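One contact in two related proteins. Structure 1 is solute Binding Protein, BlMnBP1 in complex with mannotrisoe from Bifidobacterium animalis, which probably captures manno-oligosaccharides such as mannotriose outside the cell and delivers them to an ABC transporter for uptake: PDB 6I5V (chain A, 2.01 Å), residues I23-N28 and W81-I86. Structure 2 is solute Binding Protein, BlMnBP1 in complex with mannotriose from Bifidobacterium: PDB 6FUV (chain B, 2.00 Å), residues I24-G29 and W82-I87. Both blocks share one frame: the second was fitted to the first on N, CA, C and O of the twelve residues, RMSD 0.31 Å. Numbering follows each deposited sequence.

Structure 1 (6I5V); sequences ITFMNN and WDIMMI. With BMA (beta-D-mannopyranose), chain C.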
loop_
_atom_site.group_PDB
_atom_site.type_symbol
_atom_site.label_atom_id
_atom_site.label_comp_id
_atom_site.label_asym_id
_atom_site.label_seq_id
_atom_site.Cartn_x
_atom_site.Cartn_y
_atom_site.Cartn_z
ATOM N N ILE A 23 24.541 8.035 6.899
ATOM C CA ILE A 23 23.156 8.481 6.739
ATOM C C ILE A 23 22.200 7.480 7.375
ATOM O O ILE A 23 22.435 6.263 7.400
ATOM C CB ILE A 23 22.723 8.699 5.278
ATOM C CG1 ILE A 23 22.758 7.373 4.518
ATOM C CG2 ILE A 23 23.537 9.793 4.657
ATOM C CD1 ILE A 23 22.143 7.473 3.209
ATOM N N THR A 24 21.086 8.014 7.849
ATOM C CA THR A 24 20.138 7.260 8.654
ATOM C C THR A 24 18.856 7.067 7.845
ATOM O O THR A 24 18.252 8.028 7.354
ATOM C CB THR A 24 19.894 7.961 9.977
ATOM O OG1 THR A 24 20.987 7.651 10.828
ATOM C CG2 THR A 24 18.642 7.451 10.663
ATOM N N PHE A 25 18.484 5.815 7.662
ATOM C CA PHE A 25 17.387 5.430 6.784
ATOM C C PHE A 25 16.332 4.771 7.661
ATOM O O PHE A 25 16.590 3.729 8.272
ATOM C CB PHE A 25 17.922 4.520 5.679
ATOM C CG PHE A 25 16.862 3.755 4.923
ATOM C CD1 PHE A 25 15.653 4.344 4.577
ATOM C CD2 PHE A 25 17.102 2.447 4.540
ATOM C CE1 PHE A 25 14.684 3.606 3.878
ATOM C CE2 PHE A 25 16.138 1.699 3.839
ATOM C CZ PHE A 25 14.939 2.277 3.512
ATOM N N MET A 26 15.188 5.435 7.793
ATOM C CA MET A 26 14.065 4.913 8.554
ATOM C C MET A 26 13.112 4.165 7.624
ATOM O O MET A 26 12.660 4.723 6.615
ATOM C CB MET A 26 13.287 6.037 9.240
ATOM C CG MET A 26 14.059 6.947 10.155
ATOM S SD MET A 26 13.055 8.328 10.772
ATOM C CE MET A 26 11.692 7.431 11.533
ATOM N N ASN A 27 12.732 2.939 7.978
ATOM C CA ASN A 27 11.705 2.289 7.158
ATOM C C ASN A 27 10.831 1.378 8.014
ATOM O O ASN A 27 11.072 1.199 9.217
ATOM C CB ASN A 27 12.321 1.517 5.985
ATOM C CG ASN A 27 13.177 0.383 6.439
ATOM O OD1 ASN A 27 12.675 -0.712 6.791
ATOM N ND2 ASN A 27 14.493 0.623 6.458
ATOM N N ASN A 28 9.796 0.802 7.357
ATOM C CA ASN A 28 8.801 -0.039 8.004
ATOM C C ASN A 28 9.193 -1.512 8.070
ATOM O O ASN A 28 8.507 -2.287 8.750
ATOM C CB ASN A 28 7.442 0.071 7.269
ATOM C CG ASN A 28 7.528 -0.372 5.795
ATOM O OD1 ASN A 28 8.509 -0.097 5.136
ATOM N ND2 ASN A 28 6.501 -1.084 5.296
ATOM N N TRP A 81 17.222 12.360 10.898
ATOM C CA TRP A 81 17.034 11.291 9.916
ATOM C C TRP A 81 17.365 11.882 8.544
ATOM O O TRP A 81 17.183 13.077 8.319
ATOM C CB TRP A 81 15.589 10.720 9.963
ATOM C CG TRP A 81 14.632 11.780 9.654
ATOM C CD1 TRP A 81 14.095 12.675 10.515
ATOM C CD2 TRP A 81 14.115 12.102 8.358
ATOM N NE1 TRP A 81 13.285 13.564 9.832
ATOM C CE2 TRP A 81 13.294 13.233 8.504
ATOM C CE3 TRP A 81 14.293 11.556 7.088
ATOM C CZ2 TRP A 81 12.627 13.801 7.438
ATOM C CZ3 TRP A 81 13.635 12.121 6.033
ATOM C CH2 TRP A 81 12.806 13.227 6.210
ATOM N N ASP A 82 17.876 11.049 7.645
ATOM C CA ASP A 82 18.182 11.469 6.276
ATOM C C ASP A 82 17.170 10.980 5.230
ATOM O O ASP A 82 16.718 11.769 4.377
ATOM C CB ASP A 82 19.609 10.988 5.967
ATOM C CG ASP A 82 20.626 11.543 6.985
ATOM O OD1 ASP A 82 20.717 12.782 7.073
ATOM O OD2 ASP A 82 21.263 10.763 7.744
ATOM N N ILE A 83 16.822 9.686 5.263
ATOM C CA ILE A 83 15.754 9.102 4.454
ATOM C C ILE A 83 14.698 8.519 5.395
ATOM O O ILE A 83 15.032 7.844 6.383
ATOM C CB ILE A 83 16.249 7.971 3.522
ATOM C CG1 ILE A 83 17.422 8.365 2.631
ATOM C CG2 ILE A 83 15.095 7.507 2.643
ATOM C CD1 ILE A 83 18.147 7.137 2.024
ATOM N N MET A 84 13.428 8.755 5.077
ATOM C CA MET A 84 12.364 7.918 5.626
ATOM C C MET A 84 11.396 7.562 4.525
ATOM O O MET A 84 11.323 8.232 3.493
ATOM C CB MET A 84 11.566 8.582 6.761
ATOM C CG MET A 84 10.614 9.683 6.341
ATOM S SD MET A 84 9.507 10.235 7.691
ATOM C CE MET A 84 10.632 10.842 8.976
ATOM N N MET A 85 10.609 6.528 4.787
ATOM C CA MET A 85 9.469 6.220 3.940
ATOM C C MET A 85 8.380 7.218 4.292
ATOM O O MET A 85 8.160 7.515 5.469
ATOM C CB MET A 85 9.037 4.786 4.142
ATOM C CG MET A 85 10.167 3.762 3.976
ATOM S SD MET A 85 11.277 3.958 2.565
ATOM C CE MET A 85 10.144 3.644 1.216
ATOM N N ILE A 86 7.785 7.822 3.285
ATOM C CA ILE A 86 6.976 9.017 3.551
ATOM C C ILE A 86 5.660 8.600 4.199
ATOM O O ILE A 86 4.928 7.790 3.611
ATOM C CB ILE A 86 6.699 9.778 2.258
ATOM C CG1 ILE A 86 7.983 10.337 1.641
ATOM C CG2 ILE A 86 5.651 10.873 2.526
ATOM C CD1 ILE A 86 7.775 10.816 0.164
HETATM C C1 BMA C . 3.846 -3.372 6.211
HETATM C C2 BMA C . 3.014 -2.081 6.540
HETATM C C3 BMA C . 2.157 -1.677 5.335
HETATM C C4 BMA C . 3.024 -1.612 4.017
HETATM C C5 BMA C . 3.794 -2.930 3.830
HETATM C C6 BMA C . 4.726 -2.870 2.580
HETATM O O2 BMA C . 3.866 -0.965 6.838
HETATM O O3 BMA C . 1.438 -0.430 5.572
HETATM O O4 BMA C . 2.211 -1.474 2.875
HETATM O O5 BMA C . 4.572 -3.269 5.022
HETATM O O6 BMA C . 5.695 -1.832 2.728
#

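Structure 2 (6FUV); sequences ITFFNG and WDIMMI.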
loop_
_atom_site.group_PDB
_atom_site.type_symbol
_atom_site.label_atom_id
_atom_site.label_comp_id
_atom_site.label_asym_id
_atom_site.label_seq_id
_atom_site.Cartn_x
_atom_site.Cartn_y
_atom_site.Cartn_z
ATOM N N ILE B 24 24.568 8.438 6.882
ATOM C CA ILE B 24 23.160 8.758 6.719
ATOM C C ILE B 24 22.311 7.685 7.361
ATOM O O ILE B 24 22.695 6.516 7.408
ATOM C CB ILE B 24 22.788 8.920 5.234
ATOM C CG1 ILE B 24 22.994 7.614 4.448
ATOM C CG2 ILE B 24 23.576 10.114 4.642
ATOM C CD1 ILE B 24 22.317 7.668 3.124
ATOM N N THR B 25 21.127 8.094 7.807
ATOM C CA THR B 25 20.194 7.227 8.514
ATOM C C THR B 25 18.940 7.000 7.680
ATOM O O THR B 25 18.319 7.959 7.231
ATOM C CB THR B 25 19.815 7.830 9.869
ATOM O OG1 THR B 25 20.991 8.079 10.626
ATOM C CG2 THR B 25 18.921 6.944 10.629
ATOM N N PHE B 26 18.552 5.731 7.522
ATOM C CA PHE B 26 17.445 5.308 6.667
ATOM C C PHE B 26 16.390 4.722 7.591
ATOM O O PHE B 26 16.615 3.703 8.222
ATOM C CB PHE B 26 17.895 4.294 5.610
ATOM C CG PHE B 26 16.800 3.858 4.674
ATOM C CD1 PHE B 26 15.678 4.639 4.470
ATOM C CD2 PHE B 26 16.919 2.697 3.983
ATOM C CE1 PHE B 26 14.694 4.258 3.611
ATOM C CE2 PHE B 26 15.906 2.270 3.088
ATOM C CZ PHE B 26 14.817 3.032 2.904
ATOM N N PHE B 27 15.265 5.390 7.713
ATOM C CA PHE B 27 14.186 5.044 8.637
ATOM C C PHE B 27 13.056 4.451 7.803
ATOM O O PHE B 27 12.584 5.088 6.857
ATOM C CB PHE B 27 13.746 6.292 9.442
ATOM C CG PHE B 27 12.608 6.052 10.401
ATOM C CD1 PHE B 27 12.683 5.045 11.343
ATOM C CD2 PHE B 27 11.481 6.838 10.387
ATOM C CE1 PHE B 27 11.640 4.816 12.226
ATOM C CE2 PHE B 27 10.468 6.631 11.272
ATOM C CZ PHE B 27 10.537 5.606 12.184
ATOM N N ASN B 28 12.674 3.216 8.108
ATOM C CA ASN B 28 11.605 2.561 7.376
ATOM C C ASN B 28 10.896 1.549 8.246
ATOM O O ASN B 28 11.295 1.309 9.381
ATOM C CB ASN B 28 12.138 1.873 6.142
ATOM C CG ASN B 28 13.176 0.850 6.455
ATOM O OD1 ASN B 28 12.869 -0.297 6.820
ATOM N ND2 ASN B 28 14.418 1.230 6.279
ATOM N N GLY B 29 9.803 0.980 7.699
ATOM C CA GLY B 29 8.940 0.055 8.404
ATOM C C GLY B 29 9.247 -1.409 8.191
ATOM O O GLY B 29 8.543 -2.288 8.687
ATOM N N TRP B 82 17.172 11.369 11.113
ATOM C CA TRP B 82 16.894 10.611 9.908
ATOM C C TRP B 82 17.275 11.468 8.719
ATOM O O TRP B 82 17.225 12.695 8.805
ATOM C CB TRP B 82 15.419 10.230 9.803
ATOM C CG TRP B 82 14.550 11.354 9.700
ATOM C CD1 TRP B 82 14.171 12.179 10.700
ATOM C CD2 TRP B 82 13.938 11.849 8.511
ATOM N NE1 TRP B 82 13.340 13.160 10.227
ATOM C CE2 TRP B 82 13.186 12.989 8.881
ATOM C CE3 TRP B 82 13.954 11.443 7.172
ATOM C CZ2 TRP B 82 12.452 13.747 7.964
ATOM C CZ3 TRP B 82 13.205 12.165 6.254
ATOM C CH2 TRP B 82 12.444 13.330 6.661
ATOM N N ASP B 83 17.700 10.814 7.632
ATOM C CA ASP B 83 17.948 11.470 6.360
ATOM C C ASP B 83 17.068 10.956 5.238
ATOM O O ASP B 83 16.631 11.748 4.405
ATOM C CB ASP B 83 19.408 11.294 5.994
ATOM C CG ASP B 83 20.334 11.800 7.069
ATOM O OD1 ASP B 83 20.347 12.995 7.278
ATOM O OD2 ASP B 83 21.014 10.972 7.744
ATOM N N ILE B 84 16.756 9.662 5.229
ATOM C CA ILE B 84 15.743 9.082 4.373
ATOM C C ILE B 84 14.674 8.451 5.270
ATOM O O ILE B 84 14.989 7.721 6.219
ATOM C CB ILE B 84 16.350 8.016 3.443
ATOM C CG1 ILE B 84 17.515 8.547 2.622
ATOM C CG2 ILE B 84 15.323 7.526 2.496
ATOM C CD1 ILE B 84 18.516 7.463 2.184
ATOM N N MET B 85 13.416 8.718 4.979
ATOM C CA MET B 85 12.329 7.923 5.528
ATOM C C MET B 85 11.390 7.510 4.413
ATOM O O MET B 85 11.411 8.074 3.318
ATOM C CB MET B 85 11.548 8.674 6.596
ATOM C CG MET B 85 10.653 9.821 6.203
ATOM S SD MET B 85 9.421 10.124 7.500
ATOM C CE MET B 85 10.547 10.832 8.724
ATOM N N MET B 86 10.525 6.558 4.721
ATOM C CA MET B 86 9.362 6.274 3.894
ATOM C C MET B 86 8.285 7.302 4.192
ATOM O O MET B 86 7.830 7.424 5.329
ATOM C CB MET B 86 8.828 4.874 4.167
ATOM C CG MET B 86 9.810 3.786 3.862
ATOM S SD MET B 86 10.547 3.918 2.227
ATOM C CE MET B 86 11.411 2.277 2.245
ATOM N N ILE B 87 7.877 8.037 3.168
ATOM C CA ILE B 87 6.993 9.178 3.362
ATOM C C ILE B 87 5.685 8.665 3.947
ATOM O O ILE B 87 5.066 7.785 3.354
ATOM C CB ILE B 87 6.755 9.938 2.050
ATOM C CG1 ILE B 87 8.046 10.494 1.533
ATOM C CG2 ILE B 87 5.719 11.019 2.285
ATOM C CD1 ILE B 87 7.897 11.224 0.205
#

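Structure 1 (6I5V)
Met26 packs on Trp81 and Met84 where strand 21-27 runs parallel to strand 83-85 in the larger mixed sheet of this solute-binding protein. Its CG is anti to the carbonyl carbon (chi1 -56°). This brings Met26 SD to 3.6 Å from Trp81 CB and 3.9 Å from Met84 CE. Met26 N gives an almost straight bond to Ile83 O at 2.8 Å. On the opposite face, Phe25 CD1 lies 3.7 Å from Ile83 CG2. Met85, bent at chi2 and chi3 (-66°), sets SD against Phe25 CE1 at 3.7 Å and CG against Asn27 CB. Met26 SD on Trp81 CB and Phe25 on Ile83 and Met85 are the tight part. Thr24 itself, partly exposed, is held mainly by polar bonds. Thr24 N donates to the anti lone pair of Asp82 OD2 at 2.8 Å, and Thr24 O accepts from Asp82 N and Ile83 N. At the far end Asn28 enters the glycan pocket. Asn28 ND2 donates to O6 (2.8 Å) and O2 (3.1 Å) of a beta-D-mannopyranose unit.

Structure 2 (6FUV)
Phe27 meets Trp82 and Met85 through the base of its side chain. Its CG is anti to the backbone N (chi1 178°), which swings the ring off the tryptophan. Phe27 CB stands 4.3 Å from Trp82 CB, and Phe27 CD2 4.2 Å from Met85 CB. The ring also makes a cation-pi contact with Arg74 and meets Tyr67. Phe27 N gives an almost straight bond to Ile84 O at 2.8 Å. On the opposite face, Phe26 CD1 lies 3.5 Å from Ile84 CG2. Met86, bent at chi2 but extended at chi3 (-171°), sets CE against Phe26 CZ at 3.6 Å and CG against Asn28 CB. Phe26 on Ile84 and Met86 is the tight part; across the segments the Phe27 side is looser. Thr25 itself, partly exposed, is held mainly by polar bonds. Thr25 N donates to the anti lone pair of Asp83 OD2 at 2.9 Å, and Thr25 O accepts from Asp83 N and Ile84 N. Ser313 bonds Asp83 OD1. At the far end Gly29 touches a beta-D-mannopyranose unit.

Comparison
The main exchange is Met26(A) to Phe27(B), buried in both. The CB atoms coincide within the error, but chi1 goes from -56° to 178°, so the two side chains leave CB in different directions. CG and SD of Met26(A) go without a counterpart. CG, CD1, CE1, CE2 and CZ of Phe27(B) come in at a place where Met26(A) has no atoms. The side chain still touches Trp81(A) or Trp82(B). Met26(A) CB is 3.8 Å from Ile83(A) O, and Phe27(B) CB is 3.7 Å from Ile84(B) O. Trp81(A), Met84(A) and their counterparts keep their place. The bond from Met26(A) N to Ile83(A) O is kept by Phe27(B) N and Ile84(B) O.

Met85(A) turns at its end. Its chi3 goes from -66° to -171° in Met86(B), and the CE atoms stand 2.1 Å apart after superposition. The place of Met85(A) CE is left. The touches on Phe25(A) or Phe26(B) and on Asn27(A) or Asn28(B) remain.

At the pocket, Asn28(A) gives way to Gly29(B). A mannose unit of a larger glycan is bound here in both, but its hold at this point is probably different. CB, CG, OD1 and ND2 go, and with them the bonds that Asn28(A) ND2 makes to O6 and O2 of that unit.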